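Local coordinates for AGR_C_1268p (Agrobacterium tumefaciens str. C58, PDB 2GHS), which is a calcium-binding regucalcin of the SMP-30 family and probably acts as a metal-dependent gluconolactonase, at residues F278-R292 against H306-F320. Numbering follows the deposited sequence.
Sequences FIGPDASRLLVTSAR and HGLTFELGIEVKGRF
Gly318 CA sits over the centre of one face of the Phe278 ring, 3.4 Å from the ring centroid and 6° off the ring normal, a CH-pi contact, while Val316 CG2 meets the ring edge. A second CH-pi contact follows, Ala283 CB resting 4.0 Å from the centroid of the Phe320 ring, displaced toward its rim. Gly280 O lies in that ring's plane, at its edge. Both contacts adjoin the type I turn from Gly280 to Ala283 and the classic beta bulge that Ser284 and Arg285 form opposite Ile279. Ser284 O accepts from Val316 N at 3.0 Å, nearly straight at 173°, the donor standing above the carbonyl plane.

Farther along, strands 285-290 and 309-311 pair antiparallel. Val288 and Phe310 exchange two backbone bonds, and Leu312 N donates to Leu286 O. Around Gly313 and Ile314 the second segment bows away before rejoining at Val316, and one water accepts a hydrogen bond from Leu286 N (2.9 Å) while donating to Leu312 O and Ile314 O. On the face carrying Leu287, Glu311, extended beyond CG, passes Ile279 CD1 to a salt bridge with Arg41. At the far end Ser290 OG donates in plane to a lone pair of Leu308 O (2.7 Å), and the extended Arg292 sends NE to His306 O (2.9 Å).

Strand 309-311 thus sits between 285-290 and the N-terminal strand 41-44, consistent with the Velcro-like closure of a beta-propeller. Direct bonds hold the paired backbone, a water bridges where the chains separate, and the Phe278 and Phe320 ring faces receive Gly318 CA and Ala283 CB beside the turn.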
loop_
_atom_site.group_PDB
_atom_site.type_symbol
_atom_site.label_atom_id
_atom_site.label_comp_id
_atom_site.label_asym_id
_atom_site.label_seq_id
_atom_site.Cartn_x
_atom_site.Cartn_y
_atom_site.Cartn_z
ATOM N N PHE A 278 4.658 2.988 7.882
ATOM C CA PHE A 278 5.195 3.532 9.111
ATOM C C PHE A 278 4.416 3.020 10.301
ATOM O O PHE A 278 3.184 3.057 10.306
ATOM C CB PHE A 278 5.152 5.061 9.111
ATOM C CG PHE A 278 5.895 5.683 7.959
ATOM C CD1 PHE A 278 7.271 5.437 7.807
ATOM C CD2 PHE A 278 5.249 6.510 7.047
ATOM C CE1 PHE A 278 7.992 5.992 6.748
ATOM C CE2 PHE A 278 5.971 7.089 5.989
ATOM C CZ PHE A 278 7.331 6.814 5.836
ATOM N N ILE A 279 5.143 2.573 11.324
ATOM C CA ILE A 279 4.540 2.002 12.515
ATOM C C ILE A 279 5.278 2.494 13.749
ATOM O O ILE A 279 6.369 3.076 13.671
ATOM C CB ILE A 279 4.521 0.425 12.510
ATOM C CG1 ILE A 279 5.939 -0.138 12.535
ATOM C CG2 ILE A 279 3.759 -0.077 11.349
ATOM C CD1 ILE A 279 6.006 -1.606 12.848
ATOM N N GLY A 280 4.709 2.190 14.908
ATOM C CA GLY A 280 5.257 2.598 16.171
ATOM C C GLY A 280 4.833 3.989 16.619
ATOM O O GLY A 280 4.295 4.775 15.827
ATOM N N PRO A 281 5.073 4.297 17.889
ATOM C CA PRO A 281 4.529 5.506 18.481
ATOM C C PRO A 281 5.038 6.789 17.895
ATOM O O PRO A 281 4.369 7.825 18.056
ATOM C CB PRO A 281 4.903 5.390 19.970
ATOM C CG PRO A 281 5.891 4.326 20.055
ATOM C CD PRO A 281 5.729 3.436 18.884
ATOM N N ASP A 282 6.196 6.758 17.246
ATOM C CA ASP A 282 6.684 7.970 16.602
ATOM C C ASP A 282 6.693 7.883 15.058
ATOM O O ASP A 282 7.380 8.652 14.404
ATOM C CB ASP A 282 8.088 8.271 17.099
ATOM C CG ASP A 282 8.131 8.637 18.578
ATOM O OD1 ASP A 282 7.130 9.202 19.107
ATOM O OD2 ASP A 282 9.193 8.390 19.204
ATOM N N ALA A 283 5.951 6.925 14.495
ATOM C CA ALA A 283 5.974 6.626 13.049
ATOM C C ALA A 283 7.430 6.420 12.607
ATOM O O ALA A 283 7.812 6.860 11.536
ATOM C CB ALA A 283 5.308 7.739 12.234
ATOM N N SER A 284 8.244 5.807 13.477
ATOM C CA SER A 284 9.704 5.731 13.234
ATOM C C SER A 284 10.274 4.355 12.906
ATOM O O SER A 284 11.509 4.188 12.896
ATOM C CB SER A 284 10.474 6.333 14.406
ATOM O OG SER A 284 10.247 5.556 15.572
ATOM N N ARG A 285 9.383 3.378 12.688
ATOM C CA ARG A 285 9.754 2.045 12.238
ATOM C C ARG A 285 9.054 1.710 10.941
ATOM O O ARG A 285 8.011 2.312 10.608
ATOM C CB ARG A 285 9.373 0.987 13.285
ATOM C CG ARG A 285 9.797 1.315 14.676
ATOM C CD ARG A 285 11.294 1.250 14.835
ATOM N NE ARG A 285 11.640 1.569 16.219
ATOM C CZ ARG A 285 12.156 2.716 16.651
ATOM N NH1 ARG A 285 12.498 3.718 15.825
ATOM N NH2 ARG A 285 12.378 2.838 17.938
ATOM N N LEU A 286 9.613 0.754 10.196
ATOM C CA LEU A 286 9.057 0.428 8.900
ATOM C C LEU A 286 8.656 -1.037 8.835
ATOM O O LEU A 286 9.501 -1.918 8.945
ATOM C CB LEU A 286 10.025 0.798 7.773
ATOM C CG LEU A 286 9.349 0.974 6.415
ATOM C CD1 LEU A 286 8.529 2.274 6.335
ATOM C CD2 LEU A 286 10.343 0.881 5.276
ATOM N N LEU A 287 7.355 -1.254 8.713
ATOM C CA LEU A 287 6.768 -2.589 8.435
ATOM C C LEU A 287 6.781 -2.862 6.934
ATOM O O LEU A 287 6.588 -1.917 6.158
ATOM C CB LEU A 287 5.328 -2.618 9.006
ATOM C CG LEU A 287 4.444 -3.855 8.785
ATOM C CD1 LEU A 287 3.383 -3.885 9.856
ATOM C CD2 LEU A 287 3.780 -3.841 7.421
ATOM N N VAL A 288 6.980 -4.125 6.521
ATOM C CA VAL A 288 7.051 -4.510 5.104
ATOM C C VAL A 288 6.306 -5.824 4.938
ATOM O O VAL A 288 6.625 -6.795 5.622
ATOM C CB VAL A 288 8.517 -4.707 4.650
ATOM C CG1 VAL A 288 8.561 -5.004 3.206
ATOM C CG2 VAL A 288 9.365 -3.472 5.008
ATOM N N THR A 289 5.264 -5.825 4.107
ATOM C CA THR A 289 4.544 -7.020 3.717
ATOM C C THR A 289 5.190 -7.689 2.519
ATOM O O THR A 289 5.933 -7.078 1.724
ATOM C CB THR A 289 3.067 -6.734 3.386
ATOM O OG1 THR A 289 2.963 -5.623 2.494
ATOM C CG2 THR A 289 2.313 -6.373 4.655
ATOM N N SER A 290 4.838 -8.952 2.369
ATOM C CA SER A 290 5.305 -9.745 1.235
ATOM C C SER A 290 4.257 -10.799 0.813
ATOM O O SER A 290 3.177 -10.904 1.391
ATOM C CB SER A 290 6.659 -10.411 1.528
ATOM O OG SER A 290 6.555 -11.430 2.512
ATOM N N ALA A 291 4.575 -11.516 -0.246
ATOM C CA ALA A 291 3.614 -12.442 -0.871
ATOM C C ALA A 291 4.243 -13.795 -1.201
ATOM O O ALA A 291 5.448 -13.903 -1.443
ATOM C CB ALA A 291 3.036 -11.820 -2.177
ATOM N N ARG A 292 3.388 -14.833 -1.226
ATOM C CA ARG A 292 3.719 -16.154 -1.763
ATOM C C ARG A 292 3.096 -16.408 -3.142
ATOM O O ARG A 292 3.332 -17.449 -3.753
ATOM C CB ARG A 292 3.218 -17.251 -0.820
ATOM C CG ARG A 292 4.094 -17.442 0.348
ATOM C CD ARG A 292 3.751 -18.680 1.181
ATOM N NE ARG A 292 4.824 -18.797 2.165
ATOM C CZ ARG A 292 5.024 -19.806 2.995
ATOM N NH1 ARG A 292 4.215 -20.856 3.006
ATOM N NH2 ARG A 292 6.059 -19.746 3.823
ATOM N N HIS A 306 9.094 -16.365 2.660
ATOM C CA HIS A 306 8.226 -15.746 1.663
ATOM C C HIS A 306 6.875 -15.530 2.291
ATOM O O HIS A 306 6.312 -16.451 2.882
ATOM C CB HIS A 306 8.005 -16.653 0.452
ATOM C CG HIS A 306 9.156 -16.730 -0.512
ATOM N ND1 HIS A 306 9.663 -15.620 -1.159
ATOM C CD2 HIS A 306 9.839 -17.792 -0.994
ATOM C CE1 HIS A 306 10.607 -16.006 -1.993
ATOM N NE2 HIS A 306 10.752 -17.313 -1.897
ATOM N N GLY A 307 6.331 -14.341 2.125
ATOM C CA GLY A 307 4.959 -14.044 2.577
ATOM C C GLY A 307 4.815 -13.500 3.993
ATOM O O GLY A 307 3.742 -13.015 4.381
ATOM N N LEU A 308 5.902 -13.537 4.756
ATOM C CA LEU A 308 5.881 -13.026 6.115
ATOM C C LEU A 308 5.864 -11.492 6.115
ATOM O O LEU A 308 6.102 -10.842 5.108
ATOM C CB LEU A 308 7.101 -13.577 6.885
ATOM C CG LEU A 308 6.961 -14.969 7.489
ATOM C CD1 LEU A 308 6.356 -15.959 6.535
ATOM C CD2 LEU A 308 8.310 -15.485 8.125
ATOM N N THR A 309 5.544 -10.921 7.280
ATOM C CA THR A 309 5.475 -9.483 7.491
ATOM C C THR A 309 6.614 -9.133 8.435
ATOM O O THR A 309 6.776 -9.751 9.512
ATOM C CB THR A 309 4.094 -9.112 8.074
ATOM O OG1 THR A 309 3.056 -9.536 7.161
ATOM C CG2 THR A 309 3.949 -7.656 8.340
ATOM N N PHE A 310 7.425 -8.179 8.012
ATOM C CA PHE A 310 8.677 -7.823 8.675
ATOM C C PHE A 310 8.699 -6.394 9.210
ATOM O O PHE A 310 7.887 -5.582 8.843
ATOM C CB PHE A 310 9.836 -7.952 7.690
ATOM C CG PHE A 310 9.869 -9.256 6.960
ATOM C CD1 PHE A 310 10.432 -10.400 7.539
ATOM C CD2 PHE A 310 9.329 -9.371 5.663
ATOM C CE1 PHE A 310 10.396 -11.643 6.858
ATOM C CE2 PHE A 310 9.331 -10.605 4.984
ATOM C CZ PHE A 310 9.826 -11.731 5.583
ATOM N N GLU A 311 9.647 -6.114 10.072
ATOM C CA GLU A 311 10.038 -4.741 10.428
ATOM C C GLU A 311 11.520 -4.582 10.141
ATOM O O GLU A 311 12.338 -5.420 10.544
ATOM C CB GLU A 311 9.767 -4.512 11.911
ATOM C CG GLU A 311 9.985 -3.129 12.432
ATOM C CD GLU A 311 9.846 -3.125 13.940
ATOM O OE1 GLU A 311 8.727 -3.104 14.448
ATOM O OE2 GLU A 311 10.864 -3.195 14.656
ATOM N N LEU A 312 11.914 -3.482 9.512
ATOM C CA LEU A 312 13.338 -3.256 9.247
ATOM C C LEU A 312 14.090 -2.920 10.548
ATOM O O LEU A 312 13.456 -2.489 11.533
ATOM C CB LEU A 312 13.506 -2.095 8.263
ATOM C CG LEU A 312 12.974 -2.254 6.837
ATOM C CD1 LEU A 312 13.457 -1.100 5.962
ATOM C CD2 LEU A 312 13.438 -3.559 6.250
ATOM N N GLY A 313 15.413 -3.074 10.548
ATOM C CA GLY A 313 16.213 -2.746 11.712
ATOM C C GLY A 313 16.541 -1.276 11.868
ATOM O O GLY A 313 17.061 -0.851 12.893
ATOM N N ILE A 314 16.234 -0.495 10.836
ATOM C CA ILE A 314 16.636 0.925 10.780
ATOM C C ILE A 314 15.508 1.859 11.152
ATOM O O ILE A 314 14.318 1.562 11.056
ATOM C CB ILE A 314 17.188 1.316 9.380
ATOM C CG1 ILE A 314 16.117 1.078 8.302
ATOM C CG2 ILE A 314 18.486 0.557 9.076
ATOM C CD1 ILE A 314 15.796 2.261 7.551
ATOM N N GLU A 315 15.892 3.051 11.580
ATOM C CA GLU A 315 14.933 4.069 11.875
ATOM C C GLU A 315 14.469 4.772 10.608
ATOM O O GLU A 315 15.263 4.984 9.677
ATOM C CB GLU A 315 15.526 5.113 12.807
ATOM C CG GLU A 315 14.436 5.996 13.428
ATOM C CD GLU A 315 14.778 7.467 13.538
ATOM O OE1 GLU A 315 15.582 8.009 12.715
ATOM O OE2 GLU A 315 14.265 8.073 14.515
ATOM N N VAL A 316 13.187 5.146 10.594
ATOM C CA VAL A 316 12.653 6.038 9.588
ATOM C C VAL A 316 11.991 7.247 10.258
ATOM O O VAL A 316 11.656 7.211 11.449
ATOM C CB VAL A 316 11.673 5.306 8.673
ATOM C CG1 VAL A 316 12.384 4.222 7.906
ATOM C CG2 VAL A 316 10.533 4.707 9.495
ATOM N N LYS A 317 11.866 8.354 9.538
ATOM C CA LYS A 317 11.180 9.504 10.071
ATOM C C LYS A 317 9.883 9.573 9.272
ATOM O O LYS A 317 9.804 10.273 8.274
ATOM C CB LYS A 317 12.005 10.789 9.891
ATOM C CG LYS A 317 13.407 10.800 10.466
ATOM C CD LYS A 317 13.416 10.943 11.963
ATOM C CE LYS A 317 14.839 11.236 12.523
ATOM N NZ LYS A 317 15.018 10.666 13.891
ATOM N N GLY A 318 8.866 8.856 9.722
ATOM C CA GLY A 318 7.612 8.785 9.011
ATOM C C GLY A 318 6.528 9.739 9.472
ATOM O O GLY A 318 6.777 10.709 10.193
ATOM N N ARG A 319 5.315 9.476 8.980
ATOM C CA ARG A 319 4.124 10.211 9.369
ATOM C C ARG A 319 2.950 9.266 9.357
ATOM O O ARG A 319 2.864 8.371 8.511
ATOM C CB ARG A 319 3.822 11.360 8.426
ATOM C CG ARG A 319 3.959 11.045 6.976
ATOM C CD ARG A 319 3.403 12.207 6.076
ATOM N NE ARG A 319 4.399 12.562 5.071
ATOM C CZ ARG A 319 4.296 12.377 3.751
ATOM N NH1 ARG A 319 3.199 11.876 3.199
ATOM N NH2 ARG A 319 5.329 12.726 2.978
ATOM N N PHE A 320 2.055 9.459 10.310
ATOM C CA PHE A 320 0.876 8.644 10.355
ATOM C C PHE A 320 -0.067 9.027 9.229
ATOM O O PHE A 320 -0.078 10.154 8.757
ATOM C CB PHE A 320 0.165 8.775 11.681
ATOM C CG PHE A 320 1.009 8.342 12.887
ATOM C CD1 PHE A 320 1.531 7.060 12.960
ATOM C CD2 PHE A 320 1.244 9.200 13.936
ATOM C CE1 PHE A 320 2.280 6.654 14.043
ATOM C CE2 PHE A 320 1.979 8.786 15.045
ATOM C CZ PHE A 320 2.492 7.494 15.079
HETATM O O HOH W 1 13.445 6.459 16.296
HETATM O O HOH W 2 12.180 -0.066 11.191
HETATM O O HOH W 3 2.997 -10.029 4.391
HETATM O O HOH W 4 7.899 -13.296 -0.667
#